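PDB 1XG8: hypothetical protein SA0798 from Staphylococcus aureus subsp. aureus N315, which is of unknown function but belongs to a family of the thioredoxin clan and has a small alpha/beta fold consistent with that membership. Local coordinates for residues 24-28 with 29-33; 33-36 with 37-40. One frame throughout, in Å; residues are numbered along the deposited sequence.

Contact 1 (24-28 with 29-33)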
# COMPACT_ATOMS: atom_id res chain seq x y z
N ASN A 24 17.28 -5.98 0.20
CA ASN A 24 17.03 -6.82 1.36
C ASN A 24 15.62 -6.79 1.92
O ASN A 24 15.22 -7.69 2.66
CB ASN A 24 18.03 -6.47 2.48
CG ASN A 24 19.46 -6.70 2.07
OD1 ASN A 24 19.81 -7.78 1.58
ND2 ASN A 24 20.31 -5.70 2.27
N ALA A 25 14.85 -5.75 1.58
CA ALA A 25 13.50 -5.59 2.08
C ALA A 25 12.50 -6.66 1.63
O ALA A 25 12.73 -7.36 0.64
CB ALA A 25 12.97 -4.21 1.72
N PRO A 26 11.39 -6.79 2.36
CA PRO A 26 10.34 -7.77 2.05
C PRO A 26 9.78 -7.54 0.65
O PRO A 26 9.61 -6.40 0.21
CB PRO A 26 9.30 -7.51 3.14
CG PRO A 26 10.14 -7.10 4.30
CD PRO A 26 11.13 -6.15 3.66
N THR A 27 9.49 -8.63 -0.05
CA THR A 27 8.96 -8.58 -1.40
C THR A 27 7.57 -7.93 -1.46
O THR A 27 6.94 -7.70 -0.43
CB THR A 27 8.88 -10.01 -1.98
OG1 THR A 27 9.06 -9.96 -3.40
CG2 THR A 27 7.53 -10.62 -1.69
N SER A 28 7.08 -7.65 -2.67
CA SER A 28 5.77 -7.03 -2.84
C SER A 28 4.66 -7.96 -2.39
O SER A 28 3.73 -7.54 -1.71
CB SER A 28 5.54 -6.63 -4.30
OG SER A 28 6.39 -5.56 -4.67
N LYS A 29 4.76 -9.24 -2.77
CA LYS A 29 3.74 -10.21 -2.39
C LYS A 29 3.75 -10.51 -0.89
O LYS A 29 2.70 -10.75 -0.30
CB LYS A 29 3.91 -11.50 -3.19
CG LYS A 29 3.65 -11.37 -4.69
CD LYS A 29 3.82 -12.70 -5.40
CE LYS A 29 3.59 -12.58 -6.89
NZ LYS A 29 3.66 -13.90 -7.58
N ASP A 30 4.93 -10.48 -0.28
CA ASP A 30 5.03 -10.73 1.16
C ASP A 30 4.23 -9.65 1.90
O ASP A 30 3.38 -9.95 2.75
CB ASP A 30 6.49 -10.68 1.65
CG ASP A 30 7.34 -11.80 1.07
OD1 ASP A 30 6.83 -12.93 0.90
OD2 ASP A 30 8.54 -11.56 0.81
N ILE A 31 4.53 -8.39 1.56
CA ILE A 31 3.87 -7.22 2.14
C ILE A 31 2.36 -7.29 1.92
O ILE A 31 1.57 -7.03 2.83
CB ILE A 31 4.42 -5.93 1.48
CG1 ILE A 31 5.89 -5.73 1.88
CG2 ILE A 31 3.55 -4.73 1.86
CD1 ILE A 31 6.13 -5.55 3.39
N TYR A 32 1.97 -7.65 0.70
CA TYR A 32 0.56 -7.75 0.37
C TYR A 32 -0.12 -8.82 1.23
O TYR A 32 -1.25 -8.65 1.67
CB TYR A 32 0.41 -8.06 -1.11
CG TYR A 32 -1.02 -8.19 -1.59
CD1 TYR A 32 -1.66 -9.43 -1.61
CD2 TYR A 32 -1.72 -7.08 -2.06
CE1 TYR A 32 -2.96 -9.57 -2.10
CE2 TYR A 32 -3.03 -7.20 -2.55
CZ TYR A 32 -3.63 -8.45 -2.57
OH TYR A 32 -4.88 -8.61 -3.13
N ASP A 33 0.57 -9.92 1.47
CA ASP A 33 -0.01 -10.98 2.29
C ASP A 33 0.03 -10.64 3.76
O ASP A 33 -0.81 -11.09 4.53
CB ASP A 33 0.74 -12.28 2.06
CG ASP A 33 0.43 -12.89 0.72
OD1 ASP A 33 1.16 -13.83 0.32
OD2 ASP A 33 -0.55 -12.44 0.08
O HOH W 1 6.99 -10.43 -4.92
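Where the loop runs into helix 28-42, Ile-31 N bonds to Thr-27 O at 3.2 Å with a nearly straight N-H...O angle of 171°, and Tyr-32 N bonds to Ser-28 O at 3.0 Å, so the first helical turn closes directly on the end of the loop. Thr-27 holds the N-cap position, yet its hydroxyl makes no capping bond. Thr-27 OG1, turned away from the backbone N though not fully anti to it (chi1 -150°), lies 2.6 Å from a water. That water in turn accepts a weak bond from Lys-29 N, at 3.3 Å, bridging the threonine hydroxyl to an amide of the first turn. Asp-30, three residues after the cap, extends its carboxylate back across the threonine side chain at about a right angle. Its OD2 is modelled as accepting from Thr-27 N, which would be one half of a capping box, but crowding around that oxygen makes its place, and so the bond, doubtful. Pro-26 and Ile-31 add the apolar part: CB of the proline touches CD1 of the isoleucine at 3.7 Å. Because CG1 of Ile-31 lies beside its own backbone N (chi1 -67°), this branch leans back toward the start of the helix and meets the proline. Residues just before the cap and four after it, joined in this way, form a hydrophobic staple. Ser-28, small enough for a buried place, turns OG to a weak bond with Ala-15 N, while the long extended chain of Lys-29 carries NZ to a salt bridge with Asp-16. A water bridge and a hydrophobic staple meet at this end, and the negative charge of Asp-30 would probably interact favourably with the helix dipole.

Contact 2 (33-36 with 37-40)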
# COMPACT_ATOMS: atom_id res chain seq x y z
N ASP A 33 0.57 -9.92 1.47
CA ASP A 33 -0.01 -10.98 2.29
C ASP A 33 0.03 -10.64 3.76
O ASP A 33 -0.81 -11.09 4.53
CB ASP A 33 0.74 -12.28 2.06
CG ASP A 33 0.43 -12.89 0.72
OD1 ASP A 33 1.16 -13.83 0.32
OD2 ASP A 33 -0.55 -12.44 0.08
N TRP A 34 1.03 -9.85 4.15
CA TRP A 34 1.22 -9.44 5.54
C TRP A 34 0.23 -8.37 5.94
O TRP A 34 -0.37 -8.41 7.02
CB TRP A 34 2.64 -8.92 5.68
CG TRP A 34 2.89 -8.06 6.86
CD1 TRP A 34 3.13 -8.47 8.14
CD2 TRP A 34 3.04 -6.64 6.86
NE1 TRP A 34 3.44 -7.39 8.93
CE2 TRP A 34 3.40 -6.25 8.17
CE3 TRP A 34 2.92 -5.65 5.87
CZ2 TRP A 34 3.63 -4.92 8.52
CZ3 TRP A 34 3.16 -4.32 6.22
CH2 TRP A 34 3.51 -3.97 7.53
N LEU A 35 0.05 -7.41 5.05
CA LEU A 35 -0.84 -6.28 5.27
C LEU A 35 -2.28 -6.69 5.60
O LEU A 35 -2.90 -6.14 6.52
CB LEU A 35 -0.82 -5.41 4.01
CG LEU A 35 -1.19 -3.94 4.07
CD1 LEU A 35 -0.34 -3.22 5.11
CD2 LEU A 35 -0.97 -3.35 2.70
N GLN A 36 -2.80 -7.68 4.88
CA GLN A 36 -4.16 -8.14 5.09
C GLN A 36 -4.47 -8.59 6.51
O GLN A 36 -5.42 -8.10 7.12
CB GLN A 36 -4.50 -9.23 4.06
CG GLN A 36 -4.87 -8.64 2.70
CD GLN A 36 -4.56 -9.55 1.52
OE1 GLN A 36 -3.41 -9.94 1.31
NE2 GLN A 36 -5.57 -9.89 0.73
N PRO A 37 -3.68 -9.52 7.08
CA PRO A 37 -3.97 -9.97 8.45
C PRO A 37 -3.72 -8.85 9.45
O PRO A 37 -4.48 -8.68 10.39
CB PRO A 37 -2.99 -11.13 8.65
CG PRO A 37 -2.77 -11.63 7.27
CD PRO A 37 -2.63 -10.35 6.49
N LEU A 38 -2.64 -8.12 9.23
CA LEU A 38 -2.28 -7.00 10.10
C LEU A 38 -3.47 -6.09 10.37
O LEU A 38 -3.84 -5.86 11.52
CB LEU A 38 -1.17 -6.19 9.44
CG LEU A 38 -0.64 -4.97 10.20
CD1 LEU A 38 0.15 -5.44 11.41
CD2 LEU A 38 0.22 -4.12 9.28
N LEU A 39 -4.06 -5.56 9.31
CA LEU A 39 -5.18 -4.65 9.45
C LEU A 39 -6.43 -5.31 10.01
O LEU A 39 -7.16 -4.70 10.80
CB LEU A 39 -5.49 -4.00 8.11
CG LEU A 39 -4.30 -3.29 7.47
CD1 LEU A 39 -4.78 -2.56 6.23
CD2 LEU A 39 -3.67 -2.32 8.45
N LYS A 40 -6.69 -6.55 9.60
CA LYS A 40 -7.85 -7.28 10.08
C LYS A 40 -7.78 -7.45 11.60
O LYS A 40 -8.80 -7.54 12.28
CB LYS A 40 -7.92 -8.66 9.42
CG LYS A 40 -8.97 -9.58 10.05
CD LYS A 40 -8.91 -10.99 9.47
CE LYS A 40 -7.54 -11.63 9.67
NZ LYS A 40 -7.13 -11.60 11.11
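Leu-38, Leu-39 and Lys-40 carry the helix forward by donating their amides to Trp-34 O, Leu-35 O and Gln-36 O, with Leu-39 N to Leu-35 O, at 3.1 Å and 174°, the straightest of the three bonds. Pro-37 interrupts the series: its ring nitrogen has no hydrogen to give to the turn before, and the helix is kinked there. The interruption is confined to one link, since Leu-38 N resumes the pattern at 3.2 Å from Trp-34 O. The ring of Pro-37 lies close to the aliphatic base of Gln-36, a closeness that follows largely from the peptide link between them.

Trp-34 and Leu-38, one turn apart, run side by side in the same direction. Both side chains leave with CG anti to the backbone N, chi1 161° for the tryptophan, which brings the indole alongside the leucine. Leu-38 CD2 then sits over one face of the six-membered ring, 3.9 Å from its centroid and 23° off the normal, a CH-pi contact displaced toward the rim, where Trp-34 CZ2 is 3.6 Å away. A broad flat indole offers a methyl group just such a surface, and Thr-97 of helix 97-110 touches both partners.

Leu-35 reaches Leu-38 and Leu-39 with looser contacts: its CD1 is 4.3 Å from Leu-38 CD2, and its CG is 4.4 Å from Leu-39 CD1. These branched leucines suit a buried face, Leu-35 meeting Val-10 and Val-12 of strand 8-14, and Leu-39 meeting Phe-48 and Tyr-50 of strand 48-54 as well as Ile-100 and Ile-104. Helix 28-42 thereby packs on the two parallel strands it connects, as the helix of a beta-alpha-beta crossover does, consistent with the thioredoxin clan.

Overall arrangement
Contacts 1 and 2 lie along the same helix, 28-42, with centres about 12 Å apart, and Asp-33 belongs to both. Each mixes buried and exposed residues, but in different ways. Contact 1 joins the loop after strand 8-14 to the first turn, where the chain enters the helix, so backbone bonds, a weakly bound water bridge and one small apolar pair share the work. Contact 2 lies further along, where leucines and an aromatic ring pack against the strands and helix 97-110, and its side-chain chemistry is mainly apolar. The first lies at the start of the helix and the second in its body, which is kinked at a proline and packs against the sheet.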